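Local coordinates for solute-binding protein (Thermoactinomyces vulgaris, PDB 2ZYO), which binds maltotetraose in a glycan pocket and probably serves, as in its family, to deliver cyclodextrins and maltodextrins to a membrane sugar transporter, at residues A187-N199 against P349-E361. Sequence-based numbering, arbitrary orientation.
Sequences AVFKEQDGTLDPN and PMPSIPEMGVVWE. With GLC (alpha-D-glucopyranose), chain B.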
ATOM      1  N   ALA A 187     -12.177 -12.350  -4.205  1.00 12.27           N
ATOM      2  CA  ALA A 187     -11.828 -11.035  -4.737  1.00 13.01           C
ATOM      3  C   ALA A 187     -12.746  -9.970  -4.139  1.00 11.70           C
ATOM      4  O   ALA A 187     -13.854 -10.279  -3.693  1.00 13.27           O
ATOM      5  CB  ALA A 187     -11.931 -11.039  -6.257  1.00 15.46           C
ATOM      6  N   VAL A 188     -12.284  -8.722  -4.121  1.00 11.62           N
ATOM      7  CA  VAL A 188     -13.128  -7.604  -3.695  1.00 12.03           C
ATOM      8  C   VAL A 188     -14.133  -7.276  -4.802  1.00 12.26           C
ATOM      9  O   VAL A 188     -15.343  -7.361  -4.591  1.00 12.00           O
ATOM     10  CB  VAL A 188     -12.309  -6.342  -3.328  1.00 13.61           C
ATOM     11  CG1 VAL A 188     -13.227  -5.273  -2.755  1.00 13.32           C
ATOM     12  CG2 VAL A 188     -11.200  -6.680  -2.335  1.00 15.76           C
ATOM     13  N   PHE A 189     -13.616  -6.905  -5.973  1.00 12.42           N
ATOM     14  CA  PHE A 189     -14.431  -6.682  -7.167  1.00 13.12           C
ATOM     15  C   PHE A 189     -13.965  -7.627  -8.265  1.00 14.39           C
ATOM     16  O   PHE A 189     -12.774  -7.925  -8.364  1.00 16.62           O
ATOM     17  CB  PHE A 189     -14.297  -5.239  -7.666  1.00 13.54           C
ATOM     18  CG  PHE A 189     -14.721  -4.198  -6.667  1.00 12.43           C
ATOM     19  CD1 PHE A 189     -16.070  -3.938  -6.439  1.00 13.28           C
ATOM     20  CD2 PHE A 189     -13.769  -3.457  -5.973  1.00 12.21           C
ATOM     21  CE1 PHE A 189     -16.465  -2.966  -5.522  1.00 12.10           C
ATOM     22  CE2 PHE A 189     -14.156  -2.485  -5.054  1.00 12.09           C
ATOM     23  CZ  PHE A 189     -15.505  -2.240  -4.829  1.00 12.75           C
ATOM     24  N   LYS A 190     -14.899  -8.094  -9.091  1.00 14.23           N
ATOM     25  CA  LYS A 190     -14.544  -8.927 -10.239  1.00 16.95           C
ATOM     26  C   LYS A 190     -13.738  -8.116 -11.249  1.00 17.62           C
ATOM     27  O   LYS A 190     -14.177  -7.054 -11.698  1.00 19.80           O
ATOM     28  CB  LYS A 190     -15.795  -9.521 -10.894  1.00 18.06           C
ATOM     29  CG  LYS A 190     -15.543 -10.311 -12.184  1.00 20.81           C
ATOM     30  CD  LYS A 190     -14.703 -11.564 -11.951  1.00 23.79           C
ATOM     31  CE  LYS A 190     -14.564 -12.395 -13.222  1.00 26.90           C
ATOM     32  NZ  LYS A 190     -13.916 -11.643 -14.336  1.00 30.33           N
ATOM     33  N   GLU A 191     -12.558  -8.626 -11.586  1.00 19.77           N
ATOM     34  CA  GLU A 191     -11.657  -7.965 -12.522  1.00 22.94           C
ATOM     35  C   GLU A 191     -11.781  -8.562 -13.917  1.00 23.99           C
ATOM     36  O   GLU A 191     -11.808  -9.784 -14.084  1.00 23.89           O
ATOM     37  CB  GLU A 191     -10.208  -8.063 -12.032  1.00 25.07           C
ATOM     38  CG  GLU A 191      -9.224  -7.173 -12.788  1.00 29.68           C
ATOM     39  CD  GLU A 191      -7.849  -7.126 -12.143  1.00 31.82           C
ATOM     40  OE1 GLU A 191      -7.758  -6.847 -10.926  1.00 34.69           O
ATOM     41  OE2 GLU A 191      -6.852  -7.357 -12.857  1.00 34.48           O
ATOM     42  N   GLN A 192     -11.861  -7.681 -14.911  1.00 26.17           N
ATOM     43  CA  GLN A 192     -11.888  -8.076 -16.312  1.00 28.34           C
ATOM     44  C   GLN A 192     -11.038  -7.118 -17.142  1.00 29.17           C
ATOM     45  O   GLN A 192     -11.426  -5.972 -17.380  1.00 29.99           O
ATOM     46  CB  GLN A 192     -13.331  -8.131 -16.835  1.00 29.63           C
ATOM     47  CG  GLN A 192     -13.484  -8.546 -18.301  1.00 32.51           C
ATOM     48  CD  GLN A 192     -13.066  -9.982 -18.562  1.00 34.89           C
ATOM     49  OE1 GLN A 192     -11.877 -10.290 -18.648  1.00 35.52           O
ATOM     50  NE2 GLN A 192     -14.048 -10.865 -18.706  1.00 36.17           N
ATOM     51  N   ASP A 193      -9.867  -7.602 -17.555  1.00 29.67           N
ATOM     52  CA  ASP A 193      -8.940  -6.869 -18.423  1.00 30.07           C
ATOM     53  C   ASP A 193      -8.614  -5.458 -17.917  1.00 30.06           C
ATOM     54  O   ASP A 193      -8.666  -4.482 -18.673  1.00 30.81           O
ATOM     55  CB  ASP A 193      -9.459  -6.847 -19.869  1.00 30.24           C
ATOM     56  CG  ASP A 193      -9.501  -8.234 -20.494  1.00 31.01           C
ATOM     57  OD1 ASP A 193      -8.432  -8.867 -20.620  1.00 31.74           O
ATOM     58  OD2 ASP A 193     -10.604  -8.690 -20.864  1.00 31.00           O
ATOM     59  N   GLY A 194      -8.279  -5.366 -16.633  1.00 30.84           N
ATOM     60  CA  GLY A 194      -7.900  -4.099 -16.015  1.00 30.81           C
ATOM     61  C   GLY A 194      -9.046  -3.352 -15.357  1.00 30.40           C
ATOM     62  O   GLY A 194      -8.826  -2.567 -14.429  1.00 31.91           O
ATOM     63  N   THR A 195     -10.267  -3.592 -15.834  1.00 29.52           N
ATOM     64  CA  THR A 195     -11.453  -2.911 -15.312  1.00 27.54           C
ATOM     65  C   THR A 195     -12.145  -3.719 -14.220  1.00 26.15           C
ATOM     66  O   THR A 195     -12.423  -4.909 -14.388  1.00 24.78           O
ATOM     67  CB  THR A 195     -12.483  -2.588 -16.423  1.00 28.70           C
ATOM     68  OG1 THR A 195     -12.932  -3.802 -17.036  1.00 31.20           O
ATOM     69  CG2 THR A 195     -11.877  -1.676 -17.482  1.00 28.53           C
ATOM     70  N   LEU A 196     -12.418  -3.051 -13.102  1.00 23.80           N
ATOM     71  CA  LEU A 196     -13.160  -3.648 -11.999  1.00 21.80           C
ATOM     72  C   LEU A 196     -14.641  -3.321 -12.120  1.00 21.46           C
ATOM     73  O   LEU A 196     -15.009  -2.197 -12.472  1.00 21.92           O
ATOM     74  CB  LEU A 196     -12.624  -3.151 -10.652  1.00 21.69           C
ATOM     75  CG  LEU A 196     -11.168  -3.454 -10.283  1.00 20.56           C
ATOM     76  CD1 LEU A 196     -10.826  -2.840  -8.937  1.00 22.19           C
ATOM     77  CD2 LEU A 196     -10.902  -4.948 -10.257  1.00 21.84           C
ATOM     78  N   ASP A 197     -15.484  -4.308 -11.837  1.00 19.75           N
ATOM     79  CA  ASP A 197     -16.926  -4.101 -11.836  1.00 18.46           C
ATOM     80  C   ASP A 197     -17.380  -3.810 -10.406  1.00 18.05           C
ATOM     81  O   ASP A 197     -17.352  -4.702  -9.556  1.00 16.80           O
ATOM     82  CB  ASP A 197     -17.655  -5.323 -12.412  1.00 18.85           C
ATOM     83  CG  ASP A 197     -19.163  -5.114 -12.536  1.00 20.18           C
ATOM     84  OD1 ASP A 197     -19.663  -4.010 -12.224  1.00 20.89           O
ATOM     85  OD2 ASP A 197     -19.855  -6.068 -12.953  1.00 21.10           O
ATOM     86  N   PRO A 198     -17.799  -2.557 -10.139  1.00 17.08           N
ATOM     87  CA  PRO A 198     -18.256  -2.177  -8.803  1.00 17.14           C
ATOM     88  C   PRO A 198     -19.544  -2.889  -8.394  1.00 15.86           C
ATOM     89  O   PRO A 198     -19.873  -2.929  -7.208  1.00 17.60           O
ATOM     90  CB  PRO A 198     -18.501  -0.672  -8.929  1.00 17.94           C
ATOM     91  CG  PRO A 198     -18.737  -0.439 -10.377  1.00 17.24           C
ATOM     92  CD  PRO A 198     -17.865  -1.425 -11.084  1.00 17.90           C
ATOM     93  N   ASN A 199     -20.257  -3.440  -9.375  1.00 17.12           N
ATOM     94  CA  ASN A 199     -21.498  -4.169  -9.123  1.00 17.36           C
ATOM     95  C   ASN A 199     -21.295  -5.649  -8.797  1.00 17.81           C
ATOM     96  O   ASN A 199     -22.173  -6.278  -8.196  1.00 19.00           O
ATOM     97  CB  ASN A 199     -22.467  -4.012 -10.298  1.00 19.21           C
ATOM     98  CG  ASN A 199     -23.183  -2.676 -10.290  1.00 20.44           C
ATOM     99  OD1 ASN A 199     -24.369  -2.604  -9.977  1.00 24.60           O
ATOM    100  ND2 ASN A 199     -22.465  -1.610 -10.629  1.00 22.14           N
ATOM    101  N   PRO A 349      -2.273  -4.883  -6.407  1.00 13.37           N
ATOM    102  CA  PRO A 349      -2.578  -3.505  -6.036  1.00 12.57           C
ATOM    103  C   PRO A 349      -3.927  -3.385  -5.339  1.00 11.58           C
ATOM    104  O   PRO A 349      -4.893  -4.038  -5.743  1.00 14.12           O
ATOM    105  CB  PRO A 349      -2.612  -2.776  -7.386  1.00 12.82           C
ATOM    106  CG  PRO A 349      -1.856  -3.660  -8.327  1.00 14.52           C
ATOM    107  CD  PRO A 349      -2.167  -5.044  -7.869  1.00 13.63           C
ATOM    108  N   MET A 350      -3.988  -2.572  -4.288  1.00 12.13           N
ATOM    109  CA  MET A 350      -5.272  -2.211  -3.703  1.00 12.77           C
ATOM    110  C   MET A 350      -6.147  -1.620  -4.804  1.00 12.13           C
ATOM    111  O   MET A 350      -5.666  -0.808  -5.601  1.00 12.51           O
ATOM    112  CB  MET A 350      -5.100  -1.189  -2.585  1.00 13.87           C
ATOM    113  CG  MET A 350      -4.739  -1.789  -1.245  1.00 17.05           C
ATOM    114  SD  MET A 350      -4.610  -0.545   0.045  1.00 25.57           S
ATOM    115  CE  MET A 350      -3.169   0.341  -0.509  1.00 12.63           C
ATOM    116  N   PRO A 351      -7.425  -2.040  -4.872  1.00 11.48           N
ATOM    117  CA  PRO A 351      -8.347  -1.457  -5.845  1.00 12.52           C
ATOM    118  C   PRO A 351      -8.345   0.066  -5.756  1.00 13.30           C
ATOM    119  O   PRO A 351      -8.350   0.624  -4.655  1.00 14.47           O
ATOM    120  CB  PRO A 351      -9.702  -2.022  -5.414  1.00 12.72           C
ATOM    121  CG  PRO A 351      -9.363  -3.334  -4.790  1.00 12.91           C
ATOM    122  CD  PRO A 351      -8.074  -3.090  -4.062  1.00 13.11           C
ATOM    123  N   SER A 352      -8.319   0.723  -6.913  1.00 12.35           N
ATOM    124  CA  SER A 352      -8.217   2.178  -6.971  1.00 13.32           C
ATOM    125  C   SER A 352      -9.507   2.856  -7.431  1.00 13.19           C
ATOM    126  O   SER A 352      -9.572   4.084  -7.499  1.00 14.48           O
ATOM    127  CB  SER A 352      -7.052   2.594  -7.874  1.00 13.29           C
ATOM    128  OG  SER A 352      -7.227   2.090  -9.184  1.00 14.74           O
ATOM    129  N   ILE A 353     -10.529   2.063  -7.743  1.00 12.91           N
ATOM    130  CA  ILE A 353     -11.833   2.613  -8.130  1.00 12.89           C
ATOM    131  C   ILE A 353     -12.497   3.309  -6.933  1.00 13.19           C
ATOM    132  O   ILE A 353     -12.277   2.902  -5.790  1.00 12.99           O
ATOM    133  CB  ILE A 353     -12.770   1.543  -8.767  1.00 11.53           C
ATOM    134  CG1 ILE A 353     -13.141   0.442  -7.760  1.00 13.14           C
ATOM    135  CG2 ILE A 353     -12.128   0.955 -10.025  1.00 12.01           C
ATOM    136  CD1 ILE A 353     -14.336  -0.406  -8.184  1.00 12.82           C
ATOM    137  N   PRO A 354     -13.287   4.375  -7.187  1.00 13.68           N
ATOM    138  CA  PRO A 354     -13.895   5.129  -6.082  1.00 14.77           C
ATOM    139  C   PRO A 354     -14.714   4.261  -5.125  1.00 13.29           C
ATOM    140  O   PRO A 354     -14.746   4.530  -3.922  1.00 15.45           O
ATOM    141  CB  PRO A 354     -14.803   6.132  -6.801  1.00 14.53           C
ATOM    142  CG  PRO A 354     -14.176   6.310  -8.137  1.00 15.67           C
ATOM    143  CD  PRO A 354     -13.643   4.953  -8.497  1.00 14.82           C
ATOM    144  N   GLU A 355     -15.346   3.221  -5.661  1.00 13.97           N
ATOM    145  CA  GLU A 355     -16.203   2.331  -4.878  1.00 14.52           C
ATOM    146  C   GLU A 355     -15.482   1.585  -3.751  1.00 14.14           C
ATOM    147  O   GLU A 355     -16.111   1.190  -2.771  1.00 13.90           O
ATOM    148  CB  GLU A 355     -16.931   1.346  -5.795  1.00 15.34           C
ATOM    149  CG  GLU A 355     -17.990   1.999  -6.680  1.00 16.89           C
ATOM    150  CD  GLU A 355     -17.424   2.655  -7.935  1.00 18.85           C
ATOM    151  OE1 GLU A 355     -16.230   2.450  -8.253  1.00 16.92           O
ATOM    152  OE2 GLU A 355     -18.185   3.381  -8.608  1.00 21.69           O
ATOM    153  N   MET A 356     -14.169   1.399  -3.882  1.00 13.68           N
ATOM    154  CA  MET A 356     -13.389   0.759  -2.819  1.00 14.17           C
ATOM    155  C   MET A 356     -13.441   1.560  -1.515  1.00 15.36           C
ATOM    156  O   MET A 356     -13.365   0.989  -0.426  1.00 15.02           O
ATOM    157  CB  MET A 356     -11.937   0.535  -3.254  1.00 14.90           C
ATOM    158  CG  MET A 356     -11.125  -0.312  -2.276  1.00 15.74           C
ATOM    159  SD  MET A 356     -11.758  -1.994  -2.111  1.00 14.22           S
ATOM    160  CE  MET A 356     -10.912  -2.551  -0.635  1.00 15.61           C
ATOM    161  N   GLY A 357     -13.588   2.879  -1.637  1.00 16.81           N
ATOM    162  CA  GLY A 357     -13.654   3.774  -0.480  1.00 17.54           C
ATOM    163  C   GLY A 357     -14.704   3.409   0.555  1.00 17.86           C
ATOM    164  O   GLY A 357     -14.493   3.604   1.755  1.00 19.48           O
ATOM    165  N   VAL A 358     -15.831   2.871   0.094  1.00 17.54           N
ATOM    166  CA  VAL A 358     -16.938   2.522   0.988  1.00 17.80           C
ATOM    167  C   VAL A 358     -16.963   1.033   1.354  1.00 16.71           C
ATOM    168  O   VAL A 358     -17.884   0.570   2.028  1.00 17.17           O
ATOM    169  CB  VAL A 358     -18.312   2.972   0.419  1.00 20.87           C
ATOM    170  CG1 VAL A 358     -18.364   4.491   0.282  1.00 21.43           C
ATOM    171  CG2 VAL A 358     -18.609   2.288  -0.911  1.00 19.86           C
ATOM    172  N   VAL A 359     -15.948   0.294   0.910  1.00 15.49           N
ATOM    173  CA  VAL A 359     -15.833  -1.132   1.228  1.00 14.77           C
ATOM    174  C   VAL A 359     -15.241  -1.347   2.624  1.00 14.56           C
ATOM    175  O   VAL A 359     -15.708  -2.215   3.368  1.00 13.67           O
ATOM    176  CB  VAL A 359     -15.013  -1.904   0.152  1.00 14.42           C
ATOM    177  CG1 VAL A 359     -14.620  -3.304   0.640  1.00 14.10           C
ATOM    178  CG2 VAL A 359     -15.798  -2.000  -1.142  1.00 15.35           C
ATOM    179  N   TRP A 360     -14.237  -0.543   2.975  1.00 14.21           N
ATOM    180  CA  TRP A 360     -13.468  -0.726   4.211  1.00 14.89           C
ATOM    181  C   TRP A 360     -14.322  -0.799   5.477  1.00 15.15           C
ATOM    182  O   TRP A 360     -14.182  -1.738   6.261  1.00 15.96           O
ATOM    183  CB  TRP A 360     -12.397   0.361   4.365  1.00 14.98           C
ATOM    184  CG  TRP A 360     -11.405   0.414   3.243  1.00 15.70           C
ATOM    185  CD1 TRP A 360     -11.308   1.379   2.284  1.00 14.74           C
ATOM    186  CD2 TRP A 360     -10.369  -0.538   2.960  1.00 15.90           C
ATOM    187  NE1 TRP A 360     -10.277   1.094   1.422  1.00 15.70           N
ATOM    188  CE2 TRP A 360      -9.684  -0.079   1.812  1.00 15.44           C
ATOM    189  CE3 TRP A 360      -9.954  -1.733   3.563  1.00 16.12           C
ATOM    190  CZ2 TRP A 360      -8.602  -0.772   1.254  1.00 14.93           C
ATOM    191  CZ3 TRP A 360      -8.878  -2.424   3.007  1.00 16.14           C
ATOM    192  CH2 TRP A 360      -8.216  -1.939   1.864  1.00 15.78           C
ATOM    193  N   GLU A 361     -15.200   0.185   5.674  1.00 15.93           N
ATOM    194  CA  GLU A 361     -16.018   0.258   6.892  1.00 16.82           C
ATOM    195  C   GLU A 361     -16.879  -1.001   7.121  1.00 15.24           C
ATOM    196  O   GLU A 361     -16.746  -1.641   8.165  1.00 15.31           O
ATOM    197  CB  GLU A 361     -16.864   1.543   6.916  1.00 19.45           C
ATOM    198  CG  GLU A 361     -17.652   1.774   8.207  1.00 23.78           C
ATOM    199  CD  GLU A 361     -18.637   2.932   8.103  1.00 26.12           C
ATOM    200  OE1 GLU A 361     -18.326   3.933   7.421  1.00 28.21           O
ATOM    201  OE2 GLU A 361     -19.726   2.841   8.709  1.00 27.86           O
TER
HETATM  202  C1  GLC B   2      -5.907   0.726   4.422  1.00 46.39           C
HETATM  203  C2  GLC B   2      -6.542   1.749   3.477  1.00 46.53           C
HETATM  204  C3  GLC B   2      -7.562   2.595   4.234  1.00 46.74           C
HETATM  205  C4  GLC B   2      -8.601   1.693   4.906  1.00 46.93           C
HETATM  206  C5  GLC B   2      -7.899   0.658   5.792  1.00 46.61           C
HETATM  207  C6  GLC B   2      -8.861  -0.352   6.383  1.00 46.31           C
HETATM  208  O2  GLC B   2      -5.534   2.588   2.936  1.00 46.51           O
HETATM  209  O3  GLC B   2      -8.205   3.489   3.339  1.00 47.80           O
HETATM  210  O4  GLC B   2      -9.479   2.481   5.697  1.00 47.23           O
HETATM  211  O5  GLC B   2      -6.919  -0.080   5.026  1.00 46.58           O
HETATM  212  O6  GLC B   2      -8.795  -0.351   7.800  1.00 46.84           O
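Behind the sugar pocket, a beta hairpin of residues 189-201 packs against the loop and helical turn that lead to Trp360: Phe189 lies under Ile353, whose CD1 sits 3.8 Å from the ring centroid, 13° off the normal, a CH-pi contact over the face. Ile353 reaches it with CG1 held between its backbone N and carbonyl carbon (chi1 65°), while its CG2 branch flanks Leu196. A flat ring suits position 189, offering a broad face to that methyl while its edge meets Pro351 CB; Val359 CG2 comes obliquely to CZ, 3.7 Å away. Met356 adds an oblique Met-aromatic contact, its SD 3.8 Å from Phe189 CE2. The hairpin closes through a type I' turn from Gln192 to Thr195, and its strands present Phe189 and Leu196 to the 349-361 segment. Where the chain then turns, Pro198 CB rests 3.5 Å from Glu355 CG, its ring against the side chain's methylene and carboxylate carbon. Unbranched Met356 bridges both sides: SD touches Val188 CG1 at 3.7 Å, and CE lies over one indole face of Trp360, toward the rim. Glucose C4 lies 3.4 Å above the opposite face, likewise toward the rim; an alanine in place of Trp360 would probably cost the sugar this stacking platform and open a gap beside Met356 CE.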